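Local coordinates for pesticidal crystal protein Cry2Aa (Bacillus thuringiensis serovar kurstaki, PDB 1I5P), which kills dipteran and lepidopteran larvae by binding their midgut epithelial cells and promoting colloid-osmotic lysis, at residues Q507-I512 and F525-T530; T502-Q507 and T530-T535. All blocks are in the same frame, centred on the assembly; numbering follows the deposited sequence.

Contact 1 (Q507-I512 and F525-T530)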
# COMPACT_ATOMS: atom_id res chain seq x y z
N GLN A 507 21.72 11.21 0.58
CA GLN A 507 20.35 11.30 1.07
C GLN A 507 19.67 12.64 0.84
O GLN A 507 18.45 12.69 0.67
CB GLN A 507 20.29 10.94 2.56
CG GLN A 507 20.60 9.48 2.83
CD GLN A 507 20.62 9.14 4.31
OE1 GLN A 507 19.64 8.61 4.86
NE2 GLN A 507 21.73 9.46 4.97
N THR A 508 20.44 13.73 0.82
CA THR A 508 19.84 15.04 0.61
C THR A 508 19.36 15.23 -0.82
O THR A 508 18.58 16.14 -1.11
CB THR A 508 20.82 16.18 0.92
OG1 THR A 508 21.93 16.11 0.00
CG2 THR A 508 21.33 16.07 2.35
N ARG A 509 19.83 14.36 -1.72
CA ARG A 509 19.45 14.42 -3.12
C ARG A 509 18.61 13.21 -3.52
O ARG A 509 18.42 12.94 -4.70
CB ARG A 509 20.70 14.49 -4.00
CG ARG A 509 21.67 15.63 -3.66
CD ARG A 509 21.25 16.95 -4.28
NE ARG A 509 21.13 16.86 -5.73
CZ ARG A 509 22.15 16.68 -6.57
NH1 ARG A 509 23.39 16.58 -6.10
NH2 ARG A 509 21.92 16.58 -7.87
N THR A 510 18.10 12.48 -2.53
CA THR A 510 17.28 11.29 -2.79
C THR A 510 15.90 11.49 -2.18
O THR A 510 15.78 11.80 -0.99
CB THR A 510 17.93 10.02 -2.18
OG1 THR A 510 19.20 9.79 -2.81
CG2 THR A 510 17.03 8.81 -2.40
N PHE A 511 14.86 11.29 -2.98
CA PHE A 511 13.50 11.49 -2.50
C PHE A 511 12.56 10.32 -2.76
O PHE A 511 12.73 9.54 -3.69
CB PHE A 511 12.89 12.74 -3.16
CG PHE A 511 13.72 13.98 -2.98
CD1 PHE A 511 14.86 14.18 -3.75
CD2 PHE A 511 13.37 14.93 -2.03
CE1 PHE A 511 15.65 15.31 -3.58
CE2 PHE A 511 14.16 16.07 -1.85
CZ PHE A 511 15.30 16.26 -2.62
N ILE A 512 11.54 10.21 -1.91
CA ILE A 512 10.54 9.17 -2.07
C ILE A 512 9.52 9.81 -3.01
O ILE A 512 9.10 10.94 -2.78
CB ILE A 512 9.88 8.82 -0.72
CG1 ILE A 512 10.94 8.22 0.21
CG2 ILE A 512 8.73 7.84 -0.93
CD1 ILE A 512 10.44 7.87 1.60
N PHE A 525 16.59 9.02 -7.36
CA PHE A 525 17.96 9.48 -7.19
C PHE A 525 18.18 10.69 -8.09
O PHE A 525 18.03 10.61 -9.31
CB PHE A 525 18.95 8.37 -7.58
CG PHE A 525 18.80 7.10 -6.78
CD1 PHE A 525 18.65 5.87 -7.43
CD2 PHE A 525 18.80 7.13 -5.39
CE1 PHE A 525 18.51 4.69 -6.70
CE2 PHE A 525 18.66 5.95 -4.65
CZ PHE A 525 18.51 4.73 -5.31
N GLU A 526 18.54 11.82 -7.49
CA GLU A 526 18.78 13.04 -8.25
C GLU A 526 20.26 13.33 -8.38
O GLU A 526 20.67 14.20 -9.14
CB GLU A 526 18.06 14.22 -7.60
CG GLU A 526 16.55 14.17 -7.74
CD GLU A 526 15.86 15.38 -7.14
OE1 GLU A 526 16.56 16.36 -6.79
OE2 GLU A 526 14.62 15.35 -7.01
N GLN A 527 21.07 12.59 -7.61
CA GLN A 527 22.51 12.75 -7.65
C GLN A 527 23.17 11.50 -8.20
O GLN A 527 22.88 10.38 -7.76
CB GLN A 527 23.05 13.05 -6.24
CG GLN A 527 24.56 13.01 -6.13
CD GLN A 527 25.07 13.67 -4.87
OE1 GLN A 527 24.32 13.92 -3.93
NE2 GLN A 527 26.37 13.95 -4.84
N SER A 528 24.05 11.68 -9.18
CA SER A 528 24.74 10.56 -9.80
C SER A 528 25.63 9.84 -8.79
O SER A 528 26.06 10.42 -7.79
CB SER A 528 25.56 11.05 -10.99
OG SER A 528 25.95 9.97 -11.83
N ASN A 529 25.88 8.56 -9.04
CA ASN A 529 26.71 7.73 -8.17
C ASN A 529 26.13 7.56 -6.77
O ASN A 529 26.84 7.65 -5.76
CB ASN A 529 28.13 8.29 -8.08
CG ASN A 529 29.11 7.29 -7.50
OD1 ASN A 529 28.85 6.09 -7.49
ND2 ASN A 529 30.25 7.79 -7.03
N THR A 530 24.83 7.30 -6.71
CA THR A 530 24.16 7.08 -5.44
C THR A 530 24.02 5.57 -5.30
O THR A 530 23.65 4.87 -6.25
CB THR A 530 22.75 7.71 -5.42
OG1 THR A 530 22.86 9.14 -5.52
CG2 THR A 530 22.03 7.36 -4.12
O HOH W 1 20.50 10.62 -5.26

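Contact 2 (T502-Q507 and T530-T535)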
# COMPACT_ATOMS: atom_id res chain seq x y z
N THR A 502 18.94 -0.67 3.65
CA THR A 502 19.78 -0.75 4.84
C THR A 502 20.35 0.65 5.03
O THR A 502 20.41 1.17 6.14
CB THR A 502 20.95 -1.72 4.63
OG1 THR A 502 20.43 -3.05 4.46
CG2 THR A 502 21.89 -1.69 5.82
N GLN A 503 20.76 1.25 3.91
CA GLN A 503 21.33 2.60 3.92
C GLN A 503 21.43 3.14 2.49
O GLN A 503 21.54 2.38 1.53
CB GLN A 503 22.72 2.60 4.56
CG GLN A 503 23.77 1.75 3.86
CD GLN A 503 25.16 1.98 4.42
OE1 GLN A 503 25.69 3.09 4.38
NE2 GLN A 503 25.76 0.92 4.97
N VAL A 504 21.38 4.46 2.38
CA VAL A 504 21.48 5.14 1.09
C VAL A 504 22.36 6.37 1.27
O VAL A 504 22.23 7.08 2.26
CB VAL A 504 20.09 5.62 0.60
CG1 VAL A 504 20.19 6.16 -0.83
CG2 VAL A 504 19.07 4.49 0.67
N ASN A 505 23.27 6.62 0.33
CA ASN A 505 24.11 7.80 0.42
C ASN A 505 23.46 8.91 -0.40
O ASN A 505 22.43 8.68 -1.04
CB ASN A 505 25.53 7.51 -0.07
CG ASN A 505 25.58 7.04 -1.51
OD1 ASN A 505 26.64 6.70 -2.02
ND2 ASN A 505 24.43 7.02 -2.17
N ASN A 506 24.04 10.11 -0.38
CA ASN A 506 23.46 11.23 -1.12
C ASN A 506 22.00 11.37 -0.71
O ASN A 506 21.13 11.62 -1.54
CB ASN A 506 23.54 10.96 -2.63
CG ASN A 506 24.97 10.91 -3.16
OD1 ASN A 506 25.23 10.42 -4.26
ND2 ASN A 506 25.91 11.44 -2.38
N GLN A 507 21.72 11.21 0.58
CA GLN A 507 20.35 11.30 1.07
C GLN A 507 19.67 12.64 0.84
O GLN A 507 18.45 12.69 0.67
CB GLN A 507 20.29 10.94 2.56
CG GLN A 507 20.60 9.48 2.83
CD GLN A 507 20.62 9.14 4.31
OE1 GLN A 507 19.64 8.61 4.86
NE2 GLN A 507 21.73 9.46 4.97
N THR A 530 24.83 7.30 -6.71
CA THR A 530 24.16 7.08 -5.44
C THR A 530 24.02 5.57 -5.30
O THR A 530 23.65 4.87 -6.25
CB THR A 530 22.75 7.71 -5.42
OG1 THR A 530 22.86 9.14 -5.52
CG2 THR A 530 22.03 7.36 -4.12
N THR A 531 24.34 5.06 -4.12
CA THR A 531 24.24 3.63 -3.86
C THR A 531 23.24 3.37 -2.76
O THR A 531 23.27 4.00 -1.70
CB THR A 531 25.60 3.04 -3.43
OG1 THR A 531 26.51 3.10 -4.54
CG2 THR A 531 25.44 1.60 -2.99
N ALA A 532 22.33 2.43 -3.03
CA ALA A 532 21.31 2.04 -2.07
C ALA A 532 21.58 0.58 -1.71
O ALA A 532 21.57 -0.30 -2.58
CB ALA A 532 19.91 2.19 -2.68
N ARG A 533 21.83 0.32 -0.44
CA ARG A 533 22.08 -1.05 0.00
C ARG A 533 20.87 -1.67 0.66
O ARG A 533 20.19 -1.04 1.46
CB ARG A 533 23.25 -1.10 0.99
CG ARG A 533 23.29 -2.41 1.78
CD ARG A 533 24.60 -2.61 2.51
NE ARG A 533 25.70 -2.82 1.57
CZ ARG A 533 26.95 -3.08 1.94
NH1 ARG A 533 27.26 -3.16 3.22
NH2 ARG A 533 27.88 -3.27 1.01
N TYR A 534 20.63 -2.93 0.33
CA TYR A 534 19.52 -3.70 0.89
C TYR A 534 20.08 -5.00 1.46
O TYR A 534 21.05 -5.54 0.93
CB TYR A 534 18.48 -4.00 -0.18
CG TYR A 534 17.92 -2.75 -0.82
CD1 TYR A 534 18.60 -2.11 -1.84
CD2 TYR A 534 16.74 -2.18 -0.35
CE1 TYR A 534 18.14 -0.91 -2.38
CE2 TYR A 534 16.27 -0.98 -0.88
CZ TYR A 534 16.97 -0.35 -1.89
OH TYR A 534 16.53 0.85 -2.39
N THR A 535 19.47 -5.48 2.53
CA THR A 535 19.91 -6.71 3.16
C THR A 535 18.75 -7.69 3.31
O THR A 535 17.67 -7.32 3.77
CB THR A 535 20.52 -6.44 4.55
OG1 THR A 535 21.54 -5.44 4.42
CG2 THR A 535 21.14 -7.72 5.12
O HOH W 2 27.91 5.92 -4.26

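Contact 1 (Q507-I512 and F525-T530)
Thr510 faces Phe525 as an antiparallel non-hydrogen-bonded pair, with a CA-CA separation of 4.8 Å, at the end of a hairpin in the lectin-like jelly-roll sandwich. Just beyond it, Glu526 N donates to Arg509 O at 3.0 Å, with 147° at the hydrogen. Thr510, Phe525 and Thr530 make up the enclosed side: the first two side chains lie side by side, Thr510 OG1 meeting CD2 at the edge of the Phe525 ring (3.7 Å). Phe525 also packs on Phe617 and Leu619 of strand 617-626. A water then joins the segments, accepting from Gln527 N and donating to Thr510 OG1 (2.9 Å) and Thr530 OG1 (2.8 Å). These hydroxyls have further partners, Thr530 OG1 donating to Gln527 O and Thr510 OG1 bonding to Asn506 O.

On the solvent side Arg509 is exposed, and its side chain touches closely but without directional bonds. It bends at chi2 (-82°) and chi3, and one guanidinium face lies over Gln527 CB, offset toward NH1 (3.5 Å from NH1 to CB). The guanidinium and Gln527 amide planes are 25° apart. On the other flank, the Glu526 carboxylate passes obliquely by the Phe511 ring, OE1 lying 3.5 Å from CE1, while OE2 forms a salt bridge with Arg524. Specific bonding is therefore concentrated in the backbone and the water, whereas the Arg509 side chain contributes mainly packing and, probably, weak long-range attraction to Glu526.

Contact 2 (T502-Q507 and T530-T535)
Arg533 O faces two successive amides, those of Thr502 and Gln503, the mark of a classic beta bulge. The segments run in nearly opposite directions, joining short strand 503-504 to strand 530-537 in the jelly-roll sandwich. Arg533 N donates almost straight to Gln503 O (2.9 Å, 169°). In return, Arg533 O takes both bulge amides: Gln503 N weakly at 3.4 Å, and Thr502 N at a separation so short that its exact geometry is doubtful. Beside the bulge, the hydroxyls of Thr502 and Thr535 share a hydrogen bond, OG1 to OG1, at 2.6 Å; each OG1 is placed for it by lying anti to its own carbonyl carbon (chi1 -65° in Thr502, -53° in Thr535). Asn505 N adds a weak bond to Thr531 O, the same oxygen that receives a CA-H...O contact from Val504 CA at 3.5 Å.

The two sheet faces differ. On one, Val504 and Ala532 form a non-hydrogen-bonded pair, their CA atoms 4.4 Å apart, Val504 CG2 touches Ala532 CB (4.1 Å), and Phe525 packs against both residues. On the other, Gln503 and Arg533 lie side by side, with Gln503 CG 4.1 Å from Arg533 CB and their amide and guanidinium planes steeply inclined. Arg533 NE is held by a salt bridge to Asp606.

Further out, strand 530-537 is fixed from its other edge by backbone bonds of Thr530, Ala532 and Tyr534 to Val609, Ile607 and Leu605, and Thr531 OG1 is hydrogen-bonded to Asn608 ND2.

Overall arrangement
Both contacts lie in the jelly-roll sandwich, their centres about 10 Å apart, and share Gln507 and Thr530. Contact 2 has two beta bridges against one in contact 1, and is slightly more buried (6 of 11 touching residues against 3 of 7); both are only partly buried. It joins strand 503-504 to strand 530-537, whereas contact 1 joins the start of strand 510-513 to the end of strand 522-525 and the loop after it. Contact 2 depends on ladder bonds and a bulge; contact 1 has one direct backbone bond, a bridging water and an exposed arginine. They meet at Asn506, whose CG is 3.2 Å from Gln527 OE1, and Phe525, a member of contact 1, also packs on Val504 and Ala532 of contact 2.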